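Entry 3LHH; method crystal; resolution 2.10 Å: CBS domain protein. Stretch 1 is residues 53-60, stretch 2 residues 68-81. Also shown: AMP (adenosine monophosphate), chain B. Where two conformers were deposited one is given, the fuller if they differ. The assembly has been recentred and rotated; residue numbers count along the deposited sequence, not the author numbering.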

# COMPACT_ATOMS: atom_id res chain seq x y z
N ASP A 53 -11.32 -2.14 -0.74
CA ASP A 53 -11.07 -1.58 0.58
C ASP A 53 -9.79 -0.74 0.64
O ASP A 53 -9.49 -0.17 1.68
CB ASP A 53 -11.00 -2.68 1.65
CG ASP A 53 -12.34 -3.39 1.89
OD1 ASP A 53 -13.33 -3.05 1.21
OD2 ASP A 53 -12.39 -4.28 2.76
N ILE A 54 -9.03 -0.69 -0.46
CA ILE A 54 -7.78 0.06 -0.46
C ILE A 54 -7.99 1.57 -0.47
O ILE A 54 -8.68 2.09 -1.33
CB ILE A 54 -6.88 -0.28 -1.67
CG1 ILE A 54 -6.39 -1.73 -1.60
CG2 ILE A 54 -5.70 0.67 -1.72
CD1 ILE A 54 -5.45 -2.11 -2.73
N VAL A 55 -7.36 2.26 0.48
CA VAL A 55 -7.43 3.72 0.52
C VAL A 55 -6.17 4.26 -0.12
O VAL A 55 -5.08 3.93 0.33
CB VAL A 55 -7.51 4.24 1.98
CG1 VAL A 55 -7.48 5.75 2.01
CG2 VAL A 55 -8.77 3.70 2.66
N PHE A 56 -6.31 5.07 -1.16
CA PHE A 56 -5.16 5.41 -2.00
C PHE A 56 -5.09 6.89 -2.38
O PHE A 56 -6.08 7.60 -2.30
CB PHE A 56 -5.15 4.55 -3.28
CG PHE A 56 -6.31 4.82 -4.21
CD1 PHE A 56 -7.48 4.08 -4.11
CD2 PHE A 56 -6.22 5.81 -5.19
CE1 PHE A 56 -8.55 4.32 -4.97
CE2 PHE A 56 -7.29 6.06 -6.04
CZ PHE A 56 -8.45 5.32 -5.93
N LEU A 57 -3.90 7.34 -2.78
CA LEU A 57 -3.73 8.70 -3.27
C LEU A 57 -3.58 8.74 -4.80
O LEU A 57 -3.06 7.80 -5.40
CB LEU A 57 -2.53 9.35 -2.59
CG LEU A 57 -2.51 9.29 -1.06
CD1 LEU A 57 -1.38 10.13 -0.51
CD2 LEU A 57 -3.82 9.74 -0.47
N ASP A 58 -4.05 9.81 -5.43
CA ASP A 58 -4.04 9.91 -6.89
C ASP A 58 -3.18 11.10 -7.30
O ASP A 58 -3.46 12.25 -6.97
CB ASP A 58 -5.48 10.05 -7.43
CG ASP A 58 -5.57 9.93 -8.97
OD1 ASP A 58 -4.60 10.25 -9.70
OD2 ASP A 58 -6.66 9.53 -9.46
N LEU A 59 -2.09 10.79 -7.98
CA LEU A 59 -1.18 11.80 -8.45
C LEU A 59 -1.82 12.73 -9.46
O LEU A 59 -1.29 13.81 -9.72
CB LEU A 59 0.04 11.15 -9.11
CG LEU A 59 1.02 10.52 -8.15
CD1 LEU A 59 2.17 9.91 -8.93
CD2 LEU A 59 1.52 11.57 -7.17
N ASN A 60 -2.93 12.31 -10.07
CA ASN A 60 -3.65 13.17 -11.02
C ASN A 60 -4.66 14.11 -10.35
O ASN A 60 -5.30 14.92 -11.03
CB ASN A 60 -4.33 12.36 -12.14
CG ASN A 60 -3.32 11.76 -13.14
OD1 ASN A 60 -3.57 10.72 -13.74
ND2 ASN A 60 -2.17 12.42 -13.30
N ARG A 68 -6.60 15.69 2.13
CA ARG A 68 -7.86 15.40 2.82
C ARG A 68 -8.11 13.90 2.94
O ARG A 68 -8.61 13.43 3.96
CB ARG A 68 -9.04 16.08 2.11
CG ARG A 68 -9.09 17.60 2.30
CD ARG A 68 -10.29 18.24 1.57
NE ARG A 68 -9.82 19.33 0.73
CZ ARG A 68 -9.86 19.34 -0.60
NH1 ARG A 68 -9.39 20.39 -1.26
NH2 ARG A 68 -10.39 18.32 -1.28
N THR A 69 -7.78 13.16 1.89
CA THR A 69 -7.85 11.70 1.95
C THR A 69 -7.00 11.20 3.11
O THR A 69 -7.40 10.32 3.88
CB THR A 69 -7.33 11.05 0.65
OG1 THR A 69 -8.12 11.49 -0.47
CG2 THR A 69 -7.42 9.52 0.76
N VAL A 70 -5.82 11.76 3.26
CA VAL A 70 -4.93 11.28 4.32
C VAL A 70 -5.47 11.64 5.72
O VAL A 70 -5.47 10.82 6.64
CB VAL A 70 -3.50 11.80 4.13
CG1 VAL A 70 -2.68 11.57 5.37
CG2 VAL A 70 -2.85 11.11 2.89
N MSE A 71 -5.95 12.87 5.84
CA MSE A 71 -6.49 13.39 7.11
C MSE A 71 -7.72 12.64 7.57
O MSE A 71 -8.06 12.67 8.75
CB MSE A 71 -6.84 14.87 6.97
CG MSE A 71 -5.65 15.78 7.09
SE MSE A 71 -4.55 15.27 8.62
CE MSE A 71 -5.86 15.41 10.05
N GLN A 72 -8.40 11.99 6.64
CA GLN A 72 -9.65 11.30 6.98
C GLN A 72 -9.46 9.80 7.16
O GLN A 72 -10.43 9.02 7.15
CB GLN A 72 -10.74 11.61 5.94
CG GLN A 72 -11.13 13.10 5.97
CD GLN A 72 -12.21 13.46 4.96
OE1 GLN A 72 -11.95 14.17 3.99
NE2 GLN A 72 -13.43 12.98 5.18
N SER A 73 -8.21 9.41 7.34
CA SER A 73 -7.86 8.00 7.51
C SER A 73 -6.81 7.85 8.62
O SER A 73 -6.00 8.75 8.83
CB SER A 73 -7.31 7.46 6.18
OG SER A 73 -6.77 6.18 6.37
N PRO A 74 -6.84 6.71 9.34
CA PRO A 74 -5.80 6.40 10.34
C PRO A 74 -4.52 5.77 9.74
O PRO A 74 -3.51 5.72 10.43
CB PRO A 74 -6.48 5.35 11.25
CG PRO A 74 -7.71 4.87 10.47
CD PRO A 74 -7.74 5.57 9.13
N HIS A 75 -4.57 5.29 8.50
CA HIS A 75 -3.43 4.52 7.94
C HIS A 75 -2.09 5.24 7.88
O HIS A 75 -2.03 6.41 7.56
CB HIS A 75 -3.77 3.98 6.55
CG HIS A 75 -5.04 3.18 6.53
ND1 HIS A 75 -5.30 2.19 7.46
CD2 HIS A 75 -6.11 3.23 5.71
CE1 HIS A 75 -6.48 1.66 7.20
NE2 HIS A 75 -6.99 2.27 6.14
N SER A 76 -1.01 4.52 8.16
CA SER A 76 0.33 5.10 8.11
C SER A 76 0.88 5.22 6.70
O SER A 76 1.72 6.08 6.43
CB SER A 76 1.32 4.25 8.95
OG SER A 76 0.89 4.16 10.29
N ARG A 77 0.47 4.33 5.81
CA ARG A 77 0.99 4.33 4.45
C ARG A 77 -0.12 4.21 3.41
O ARG A 77 -1.12 3.54 3.63
CB ARG A 77 2.02 3.19 4.26
CG ARG A 77 3.05 3.07 5.39
CD ARG A 77 4.26 2.22 5.00
NE ARG A 77 5.26 3.02 4.30
CZ ARG A 77 6.05 3.92 4.89
NH1 ARG A 77 5.95 4.14 6.20
NH2 ARG A 77 6.92 4.61 4.17
N PHE A 78 0.05 4.89 2.29
CA PHE A 78 -0.96 4.89 1.23
C PHE A 78 -0.35 4.54 -0.11
O PHE A 78 0.61 5.17 -0.53
CB PHE A 78 -1.60 6.27 1.13
CG PHE A 78 -2.37 6.66 2.36
CD1 PHE A 78 -3.73 6.40 2.45
CD2 PHE A 78 -1.74 7.26 3.44
CE1 PHE A 78 -4.46 6.77 3.60
CE2 PHE A 78 -2.46 7.61 4.59
CZ PHE A 78 -3.82 7.36 4.66
N PRO A 79 -0.93 3.53 -0.79
CA PRO A 79 -0.61 3.29 -2.20
C PRO A 79 -0.94 4.54 -2.99
O PRO A 79 -1.91 5.24 -2.68
CB PRO A 79 -1.58 2.16 -2.59
CG PRO A 79 -2.05 1.57 -1.23
CD PRO A 79 -2.06 2.72 -0.32
N VAL A 80 -0.13 4.82 -4.00
CA VAL A 80 -0.29 6.00 -4.84
C VAL A 80 -0.39 5.56 -6.29
O VAL A 80 0.48 4.83 -6.79
CB VAL A 80 0.92 6.93 -4.77
CG1 VAL A 80 0.73 8.11 -5.71
CG2 VAL A 80 1.14 7.39 -3.34
N CYS A 81 -1.41 6.04 -6.97
CA CYS A 81 -1.60 5.63 -8.33
C CYS A 81 -1.86 6.84 -9.22
O CYS A 81 -1.75 7.99 -8.78
CB CYS A 81 -2.76 4.64 -8.40
SG CYS A 81 -4.32 5.44 -8.06
P AMP B . -2.34 1.09 9.90
O1P AMP B . -3.75 1.63 9.81
O2P AMP B . -1.37 1.82 9.02
O3P AMP B . -1.84 0.81 11.29
O5' AMP B . -2.55 -0.39 9.31
C5' AMP B . -3.37 -1.32 10.03
C4' AMP B . -4.13 -2.23 9.05
O4' AMP B . -5.02 -1.48 8.22
C3' AMP B . -3.20 -2.94 8.07
O3' AMP B . -2.61 -4.13 8.62
C2' AMP B . -4.14 -3.22 6.92
O2' AMP B . -4.99 -4.29 7.34
C1' AMP B . -5.00 -1.98 6.87
N9 AMP B . -4.45 -0.90 6.00
C8 AMP B . -3.29 -0.24 6.20
N7 AMP B . -3.08 0.71 5.25
C5 AMP B . -4.13 0.65 4.42
C6 AMP B . -4.55 1.40 3.21
N6 AMP B . -3.78 2.39 2.68
N1 AMP B . -5.73 1.06 2.66
C2 AMP B . -6.50 0.08 3.17
N3 AMP B . -6.18 -0.64 4.27
C4 AMP B . -5.02 -0.40 4.92

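Residues 57-58 form a short parallel pairing with the end of the strand 77-81; T69 and V70, at the end of a helix, lie against the same stretch. L57 pairs with V80, and D58 with C81. Three backbone hydrogen bonds hold the register. L57 N donates to P79 O at 2.9 Å, C81 N donates to L57 O at 2.9 Å, and L59 N donates to C81 O at 2.9 Å. All three are close to linear. L57 therefore bonds through both its N and its O.

L57 has the largest area covered by the other stretch. Its side chain lies on the same sheet face as that of V80, and L57 CB is 4.2 Å from V80 CG2. It also reaches back toward the helix. L57 CD2 lies 3.8 Å from V70 CG2 and 3.8 Å from T69 CG2, while L57 CG lies 3.8 Å from F78 CB. These are apolar contacts. Those with T69 and V70 set the leucine against the helix end; the one with F78 is to the neighbouring strand. Further along, L59 CG packs at 3.4 Å against V80 CG1.

V55 comes next in covered area. Its CA-to-CB bond points toward the second stretch. V55 CG1 is 3.6 Å from F78 CE1, and V55 CG2 approaches the edge of the H75 ring, 4.1 Å from H75 CD2. Its backbone reads the adenine of AMP: V55 N donates to AMP N1 at 3.0 Å, and AMP N6 donates to V55 O at 3.1 Å. AMP N6 also donates to R77 O at 3.0 Å, so one amino group bridges both stretches. H75 ND1 and S76 N bind the phosphate.

C81 is third. Its side chain shares the opposite sheet face with D58. The sulfur meets the F56 ring obliquely, with C81 SG 3.5 Å from F56 CD2. Polarizable sulfur suits an aromatic neighbour. At the other end of the pairing, I54 CG2 touches P79 CG at 3.8 Å.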